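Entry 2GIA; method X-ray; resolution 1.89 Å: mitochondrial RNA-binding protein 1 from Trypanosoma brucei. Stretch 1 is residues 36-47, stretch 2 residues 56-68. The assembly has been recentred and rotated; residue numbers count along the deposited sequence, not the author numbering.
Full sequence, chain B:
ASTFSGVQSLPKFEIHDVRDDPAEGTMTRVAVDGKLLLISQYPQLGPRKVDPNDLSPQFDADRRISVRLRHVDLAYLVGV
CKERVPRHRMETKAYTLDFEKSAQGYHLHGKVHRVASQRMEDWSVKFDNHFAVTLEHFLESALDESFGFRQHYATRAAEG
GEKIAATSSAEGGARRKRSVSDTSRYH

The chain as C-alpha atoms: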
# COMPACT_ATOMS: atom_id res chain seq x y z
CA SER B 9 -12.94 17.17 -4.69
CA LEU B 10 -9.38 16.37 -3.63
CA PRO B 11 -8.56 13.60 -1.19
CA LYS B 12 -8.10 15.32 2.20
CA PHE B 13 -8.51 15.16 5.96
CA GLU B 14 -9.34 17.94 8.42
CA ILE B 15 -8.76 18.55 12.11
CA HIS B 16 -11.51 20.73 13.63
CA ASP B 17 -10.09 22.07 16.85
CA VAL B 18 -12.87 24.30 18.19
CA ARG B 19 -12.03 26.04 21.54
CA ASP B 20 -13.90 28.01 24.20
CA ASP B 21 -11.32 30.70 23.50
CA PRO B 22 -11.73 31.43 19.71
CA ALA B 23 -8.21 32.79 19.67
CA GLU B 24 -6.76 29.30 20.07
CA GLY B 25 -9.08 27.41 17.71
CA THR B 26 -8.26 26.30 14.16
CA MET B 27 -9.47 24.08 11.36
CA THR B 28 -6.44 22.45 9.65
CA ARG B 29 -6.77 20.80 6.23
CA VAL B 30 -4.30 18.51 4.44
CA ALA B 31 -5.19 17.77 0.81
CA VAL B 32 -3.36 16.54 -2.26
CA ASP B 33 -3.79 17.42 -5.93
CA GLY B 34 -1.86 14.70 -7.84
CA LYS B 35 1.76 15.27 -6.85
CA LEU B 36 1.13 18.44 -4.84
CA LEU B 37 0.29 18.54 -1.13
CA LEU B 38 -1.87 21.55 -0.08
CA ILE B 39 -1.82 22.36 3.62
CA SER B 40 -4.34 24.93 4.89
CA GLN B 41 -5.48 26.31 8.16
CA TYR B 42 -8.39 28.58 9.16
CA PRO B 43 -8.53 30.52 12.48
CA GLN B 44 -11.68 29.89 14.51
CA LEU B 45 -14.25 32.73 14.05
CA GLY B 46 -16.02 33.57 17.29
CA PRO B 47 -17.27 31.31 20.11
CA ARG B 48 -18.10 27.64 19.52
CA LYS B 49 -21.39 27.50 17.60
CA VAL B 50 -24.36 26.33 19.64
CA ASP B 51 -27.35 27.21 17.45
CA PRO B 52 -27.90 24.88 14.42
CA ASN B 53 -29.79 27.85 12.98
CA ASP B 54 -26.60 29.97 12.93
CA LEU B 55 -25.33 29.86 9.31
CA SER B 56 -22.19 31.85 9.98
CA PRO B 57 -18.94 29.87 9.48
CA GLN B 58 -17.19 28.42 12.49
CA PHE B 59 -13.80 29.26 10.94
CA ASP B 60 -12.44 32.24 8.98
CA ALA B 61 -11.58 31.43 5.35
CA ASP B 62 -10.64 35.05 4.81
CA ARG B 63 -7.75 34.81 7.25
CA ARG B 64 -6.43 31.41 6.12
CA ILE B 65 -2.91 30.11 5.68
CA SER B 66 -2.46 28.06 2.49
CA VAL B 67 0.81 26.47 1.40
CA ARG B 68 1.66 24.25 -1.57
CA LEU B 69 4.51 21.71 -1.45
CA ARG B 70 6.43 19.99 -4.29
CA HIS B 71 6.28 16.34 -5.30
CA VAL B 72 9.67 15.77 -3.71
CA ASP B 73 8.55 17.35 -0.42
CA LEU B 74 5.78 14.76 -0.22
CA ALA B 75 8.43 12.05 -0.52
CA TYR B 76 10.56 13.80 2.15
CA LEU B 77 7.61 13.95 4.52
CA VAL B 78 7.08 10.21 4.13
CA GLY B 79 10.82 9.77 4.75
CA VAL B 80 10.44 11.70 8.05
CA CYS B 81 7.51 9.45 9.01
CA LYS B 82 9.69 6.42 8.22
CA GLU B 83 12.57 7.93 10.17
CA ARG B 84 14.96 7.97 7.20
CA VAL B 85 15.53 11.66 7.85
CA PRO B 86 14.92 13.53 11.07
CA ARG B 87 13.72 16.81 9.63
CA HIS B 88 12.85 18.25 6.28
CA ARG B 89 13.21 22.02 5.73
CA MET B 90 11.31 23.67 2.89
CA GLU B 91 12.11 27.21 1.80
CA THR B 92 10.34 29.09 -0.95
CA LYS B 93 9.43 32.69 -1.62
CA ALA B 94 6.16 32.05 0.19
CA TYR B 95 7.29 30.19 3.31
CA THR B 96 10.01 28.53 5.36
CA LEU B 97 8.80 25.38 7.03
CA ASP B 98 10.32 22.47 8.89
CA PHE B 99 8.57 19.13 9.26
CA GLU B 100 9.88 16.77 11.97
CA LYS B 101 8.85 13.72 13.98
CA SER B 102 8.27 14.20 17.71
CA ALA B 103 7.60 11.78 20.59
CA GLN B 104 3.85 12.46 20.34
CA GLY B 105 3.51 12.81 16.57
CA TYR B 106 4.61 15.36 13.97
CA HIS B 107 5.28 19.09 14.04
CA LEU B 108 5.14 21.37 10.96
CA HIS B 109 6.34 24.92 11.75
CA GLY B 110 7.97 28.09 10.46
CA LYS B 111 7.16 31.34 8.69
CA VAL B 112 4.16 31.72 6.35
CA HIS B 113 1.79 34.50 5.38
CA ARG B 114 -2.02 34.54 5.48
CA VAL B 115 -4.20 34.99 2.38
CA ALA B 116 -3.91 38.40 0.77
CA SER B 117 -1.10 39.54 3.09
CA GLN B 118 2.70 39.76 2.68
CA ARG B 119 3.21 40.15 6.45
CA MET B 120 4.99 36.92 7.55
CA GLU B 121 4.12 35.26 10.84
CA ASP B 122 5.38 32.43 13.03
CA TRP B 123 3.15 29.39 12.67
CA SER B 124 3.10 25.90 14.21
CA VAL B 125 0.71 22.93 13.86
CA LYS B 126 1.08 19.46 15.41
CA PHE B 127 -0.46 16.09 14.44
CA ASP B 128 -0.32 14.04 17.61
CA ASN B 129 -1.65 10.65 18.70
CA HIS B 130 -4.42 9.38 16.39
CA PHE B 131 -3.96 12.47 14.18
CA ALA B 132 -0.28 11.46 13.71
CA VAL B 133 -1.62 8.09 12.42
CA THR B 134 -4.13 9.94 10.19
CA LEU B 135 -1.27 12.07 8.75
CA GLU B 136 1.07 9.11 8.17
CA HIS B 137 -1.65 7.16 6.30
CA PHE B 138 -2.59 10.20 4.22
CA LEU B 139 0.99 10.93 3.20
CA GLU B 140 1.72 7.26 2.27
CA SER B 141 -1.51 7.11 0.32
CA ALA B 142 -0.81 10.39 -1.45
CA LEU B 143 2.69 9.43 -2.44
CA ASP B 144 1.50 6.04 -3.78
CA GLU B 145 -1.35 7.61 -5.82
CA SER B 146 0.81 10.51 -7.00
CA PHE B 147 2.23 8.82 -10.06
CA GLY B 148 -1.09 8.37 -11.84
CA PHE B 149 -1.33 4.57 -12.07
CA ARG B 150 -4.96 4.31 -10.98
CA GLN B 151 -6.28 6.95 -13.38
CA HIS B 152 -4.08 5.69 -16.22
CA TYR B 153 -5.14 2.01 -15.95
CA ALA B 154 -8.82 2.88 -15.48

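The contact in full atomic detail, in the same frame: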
# COMPACT_ATOMS: atom_id res chain seq x y z
N LEU B 36 0.98 17.28 -5.73
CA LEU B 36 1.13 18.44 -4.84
C LEU B 36 0.27 18.54 -3.59
O LEU B 36 -0.96 18.64 -3.67
CB LEU B 36 0.96 19.70 -5.69
CG LEU B 36 1.75 19.72 -7.03
CD1 LEU B 36 1.52 21.12 -7.70
CD2 LEU B 36 3.27 19.48 -6.79
N LEU B 37 0.94 18.46 -2.45
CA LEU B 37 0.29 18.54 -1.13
C LEU B 37 -0.15 20.01 -0.90
O LEU B 37 0.59 20.94 -1.19
CB LEU B 37 1.33 18.16 -0.12
CG LEU B 37 1.15 17.26 1.08
CD1 LEU B 37 0.08 16.16 0.88
CD2 LEU B 37 2.59 16.70 1.36
N LEU B 38 -1.36 20.20 -0.38
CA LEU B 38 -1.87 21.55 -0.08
C LEU B 38 -2.24 21.53 1.40
O LEU B 38 -3.18 20.85 1.81
CB LEU B 38 -3.13 21.86 -0.94
CG LEU B 38 -2.86 21.57 -2.44
CD1 LEU B 38 -4.15 21.60 -3.27
CD2 LEU B 38 -1.87 22.59 -2.96
N ILE B 39 -1.56 22.35 2.19
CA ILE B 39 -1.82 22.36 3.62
C ILE B 39 -2.42 23.73 3.93
O ILE B 39 -1.83 24.74 3.59
CB ILE B 39 -0.50 22.15 4.38
CG1 ILE B 39 0.07 20.77 4.00
CG2 ILE B 39 -0.78 22.17 5.89
CD1 ILE B 39 1.44 20.44 4.66
N SER B 40 -3.58 23.71 4.58
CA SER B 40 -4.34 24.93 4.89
C SER B 40 -4.78 24.99 6.33
O SER B 40 -4.89 23.97 7.02
CB SER B 40 -5.61 24.99 4.00
OG SER B 40 -5.23 25.01 2.65
N GLN B 41 -4.97 26.21 6.83
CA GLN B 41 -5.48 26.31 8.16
C GLN B 41 -6.34 27.57 8.28
O GLN B 41 -5.94 28.61 7.76
CB GLN B 41 -4.38 26.40 9.20
CG GLN B 41 -4.97 26.22 10.61
CD GLN B 41 -3.90 26.33 11.69
OE1 GLN B 41 -3.42 27.42 12.02
NE2 GLN B 41 -3.51 25.19 12.25
N TYR B 42 -7.47 27.45 8.97
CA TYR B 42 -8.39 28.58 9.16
C TYR B 42 -8.53 28.88 10.64
O TYR B 42 -8.76 27.98 11.42
CB TYR B 42 -9.77 28.22 8.64
CG TYR B 42 -9.79 27.77 7.20
CD1 TYR B 42 -10.41 28.54 6.24
CD2 TYR B 42 -9.20 26.55 6.79
CE1 TYR B 42 -10.48 28.15 4.91
CE2 TYR B 42 -9.26 26.15 5.43
CZ TYR B 42 -9.92 26.97 4.51
OH TYR B 42 -10.09 26.64 3.19
N PRO B 43 -8.39 30.15 11.06
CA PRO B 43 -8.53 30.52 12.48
C PRO B 43 -10.01 30.38 12.85
O PRO B 43 -10.89 30.61 12.00
CB PRO B 43 -8.14 32.00 12.51
CG PRO B 43 -7.39 32.24 11.25
CD PRO B 43 -8.01 31.31 10.23
N GLN B 44 -10.29 29.99 14.08
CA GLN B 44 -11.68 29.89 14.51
C GLN B 44 -12.26 31.32 14.45
O GLN B 44 -11.52 32.28 14.69
CB GLN B 44 -11.76 29.38 15.95
CG GLN B 44 -13.13 29.38 16.56
CD GLN B 44 -13.14 28.63 17.91
OE1 GLN B 44 -12.32 27.75 18.13
NE2 GLN B 44 -14.06 28.99 18.79
N LEU B 45 -13.55 31.43 14.13
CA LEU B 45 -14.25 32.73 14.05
C LEU B 45 -15.31 32.73 15.16
O LEU B 45 -16.30 32.01 15.09
CB LEU B 45 -14.92 32.88 12.69
CG LEU B 45 -15.54 34.25 12.37
CD1 LEU B 45 -14.47 35.35 12.44
CD2 LEU B 45 -16.21 34.20 11.00
N GLY B 46 -15.07 33.51 16.20
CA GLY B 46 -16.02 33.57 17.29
C GLY B 46 -16.16 32.32 18.14
O GLY B 46 -15.53 31.29 17.89
N PRO B 47 -17.01 32.41 19.18
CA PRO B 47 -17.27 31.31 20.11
C PRO B 47 -17.76 30.08 19.37
O PRO B 47 -18.24 30.18 18.26
CB PRO B 47 -18.40 31.88 21.00
CG PRO B 47 -18.13 33.34 21.02
CD PRO B 47 -17.71 33.64 19.58
N SER B 56 -23.48 31.22 10.09
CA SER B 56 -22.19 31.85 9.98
C SER B 56 -21.16 30.71 10.07
O SER B 56 -21.42 29.66 10.66
CB SER B 56 -21.98 32.88 11.11
OG SER B 56 -22.11 32.32 12.42
N PRO B 57 -19.99 30.90 9.46
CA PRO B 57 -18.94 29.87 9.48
C PRO B 57 -18.22 29.81 10.81
O PRO B 57 -18.00 30.83 11.46
CB PRO B 57 -18.01 30.30 8.34
CG PRO B 57 -18.15 31.81 8.32
CD PRO B 57 -19.66 32.00 8.54
N GLN B 58 -17.88 28.59 11.22
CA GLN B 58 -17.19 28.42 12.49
C GLN B 58 -15.76 28.87 12.39
O GLN B 58 -15.16 29.26 13.40
CB GLN B 58 -17.25 26.96 12.95
CG GLN B 58 -16.50 26.66 14.25
CD GLN B 58 -17.10 27.34 15.47
OE1 GLN B 58 -16.77 28.48 15.81
NE2 GLN B 58 -18.00 26.65 16.11
N PHE B 59 -15.21 28.86 11.17
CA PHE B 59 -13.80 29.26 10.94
C PHE B 59 -13.72 30.38 9.90
O PHE B 59 -14.66 30.59 9.15
CB PHE B 59 -12.97 28.04 10.48
CG PHE B 59 -12.94 26.94 11.50
CD1 PHE B 59 -12.06 27.01 12.57
CD2 PHE B 59 -13.88 25.91 11.45
CE1 PHE B 59 -12.14 26.04 13.62
CE2 PHE B 59 -13.95 24.96 12.48
CZ PHE B 59 -13.09 25.03 13.55
N ASP B 60 -12.59 31.08 9.85
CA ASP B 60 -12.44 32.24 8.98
C ASP B 60 -11.61 32.02 7.72
O ASP B 60 -10.39 32.21 7.74
CB ASP B 60 -11.82 33.38 9.77
CG ASP B 60 -11.93 34.72 9.06
OD1 ASP B 60 -12.46 34.76 7.92
OD2 ASP B 60 -11.49 35.73 9.66
N ALA B 61 -12.28 31.65 6.62
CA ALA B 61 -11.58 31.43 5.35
C ALA B 61 -10.87 32.67 4.87
O ALA B 61 -9.88 32.57 4.13
CB ALA B 61 -12.55 30.96 4.28
N ASP B 62 -11.32 33.86 5.29
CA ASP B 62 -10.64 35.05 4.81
C ASP B 62 -9.36 35.39 5.53
O ASP B 62 -8.69 36.35 5.17
CB ASP B 62 -11.59 36.25 4.82
CG ASP B 62 -12.81 35.99 3.99
OD1 ASP B 62 -12.67 35.66 2.80
OD2 ASP B 62 -13.91 36.11 4.55
N ARG B 63 -9.00 34.60 6.55
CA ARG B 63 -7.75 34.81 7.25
C ARG B 63 -6.95 33.48 7.24
O ARG B 63 -6.21 33.18 8.15
CB ARG B 63 -8.01 35.29 8.69
CG ARG B 63 -8.33 36.83 8.73
CD ARG B 63 -8.43 37.39 10.17
NE ARG B 63 -7.70 36.61 11.17
CZ ARG B 63 -6.39 36.70 11.43
NH1 ARG B 63 -5.62 37.56 10.76
NH2 ARG B 63 -5.86 35.91 12.35
N ARG B 64 -7.09 32.71 6.17
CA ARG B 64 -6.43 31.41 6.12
C ARG B 64 -4.96 31.43 5.74
O ARG B 64 -4.44 32.41 5.19
CB ARG B 64 -7.17 30.47 5.15
CG ARG B 64 -7.00 30.86 3.68
CD ARG B 64 -7.91 30.02 2.80
NE ARG B 64 -7.73 30.31 1.39
CZ ARG B 64 -8.25 31.35 0.76
NH1 ARG B 64 -9.01 32.23 1.41
NH2 ARG B 64 -8.04 31.51 -0.54
N ILE B 65 -4.28 30.34 6.08
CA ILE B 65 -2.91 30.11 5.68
C ILE B 65 -3.09 29.00 4.62
O ILE B 65 -3.89 28.08 4.80
CB ILE B 65 -2.07 29.57 6.86
CG1 ILE B 65 -1.72 30.74 7.78
CG2 ILE B 65 -0.80 28.86 6.36
CD1 ILE B 65 -1.38 30.30 9.18
N SER B 66 -2.35 29.08 3.52
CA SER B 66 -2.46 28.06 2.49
C SER B 66 -1.12 27.87 1.79
O SER B 66 -0.63 28.76 1.08
CB SER B 66 -3.56 28.42 1.47
OG SER B 66 -3.84 27.29 0.69
N VAL B 67 -0.49 26.71 2.01
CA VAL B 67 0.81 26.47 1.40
C VAL B 67 0.76 25.27 0.45
O VAL B 67 -0.01 24.33 0.65
CB VAL B 67 1.93 26.22 2.47
CG1 VAL B 67 2.09 27.50 3.38
CG2 VAL B 67 1.60 25.04 3.36
N ARG B 68 1.62 25.32 -0.56
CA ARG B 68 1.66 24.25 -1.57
C ARG B 68 3.06 23.67 -1.57
O ARG B 68 4.03 24.42 -1.66
CB ARG B 68 1.29 24.89 -2.93
CG ARG B 68 1.20 23.93 -4.08
CD ARG B 68 1.16 24.74 -5.39
NE ARG B 68 0.23 24.16 -6.34
CZ ARG B 68 -1.09 24.30 -6.31
NH1 ARG B 68 -1.68 25.03 -5.36
NH2 ARG B 68 -1.84 23.70 -7.23

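Stretch 2 meets stretch 1 first through loop and then through strand, and the two together bury 1051 Å². At its start Pro57 offers an apolar ring to Leu45, CG lying 4.1 Å from Leu45 CD2. Gln58 contributes its backbone: Leu45 N donates to Gln58 O at 2.8 Å with an N-H...O angle of 171°, nearly linear.

Phe59 pairs with Gln44 in a single bridge (CA to CA 4.2 Å). Its CB packs 3.7 Å from Tyr42 CB, while Pro43 O lies at the edge of its ring. That same carbonyl accepts from Asp60 N (N to Pro43 O 2.8 Å, 156°). Proline has no amide hydrogen to give, so at this position the backbone can serve the pairing only as an acceptor.

The chain next turns through a short 3-10 segment, where Asp60 OD1 accepts from Asp62 N at 3.0 Å. Ala61 suits the close approach of Tyr42: its CA is 3.2 Å from Tyr42 CD1, at the ring edge, and its CB 3.5 Å from Tyr42 CE1. Arg63 O comes within 3.3 Å of Pro43 CD. Arg64 covers a face of the tyrosine ring, CB standing 4.2 Å from the Tyr42 centroid and 20° off its normal; its extended side chain returns to its own turn, NH1 donating to Ala61 O at 2.9 Å.

From Ile65 the strands run antiparallel, at 175°. Ile65 and Gln41 exchange two hydrogen bonds (Ile65 N to Gln41 O 2.9 Å, Gln41 N to Ile65 O 3.0 Å), as do Val67 and Ile39 (both N to O distances 2.9 Å). These four side chains share one sheet face and are buried; Val67 CG2 meets Ile39 CB at 3.7 Å. On the other face, the small side chains of Ser66 and Ser40 approach closely, Ser66 OG lying 3.3 Å from Ser40 OG. Exposed Arg68 lays its guanidinium over Leu38, Arg68 NH1 lying 3.4 Å from Leu38 CD2.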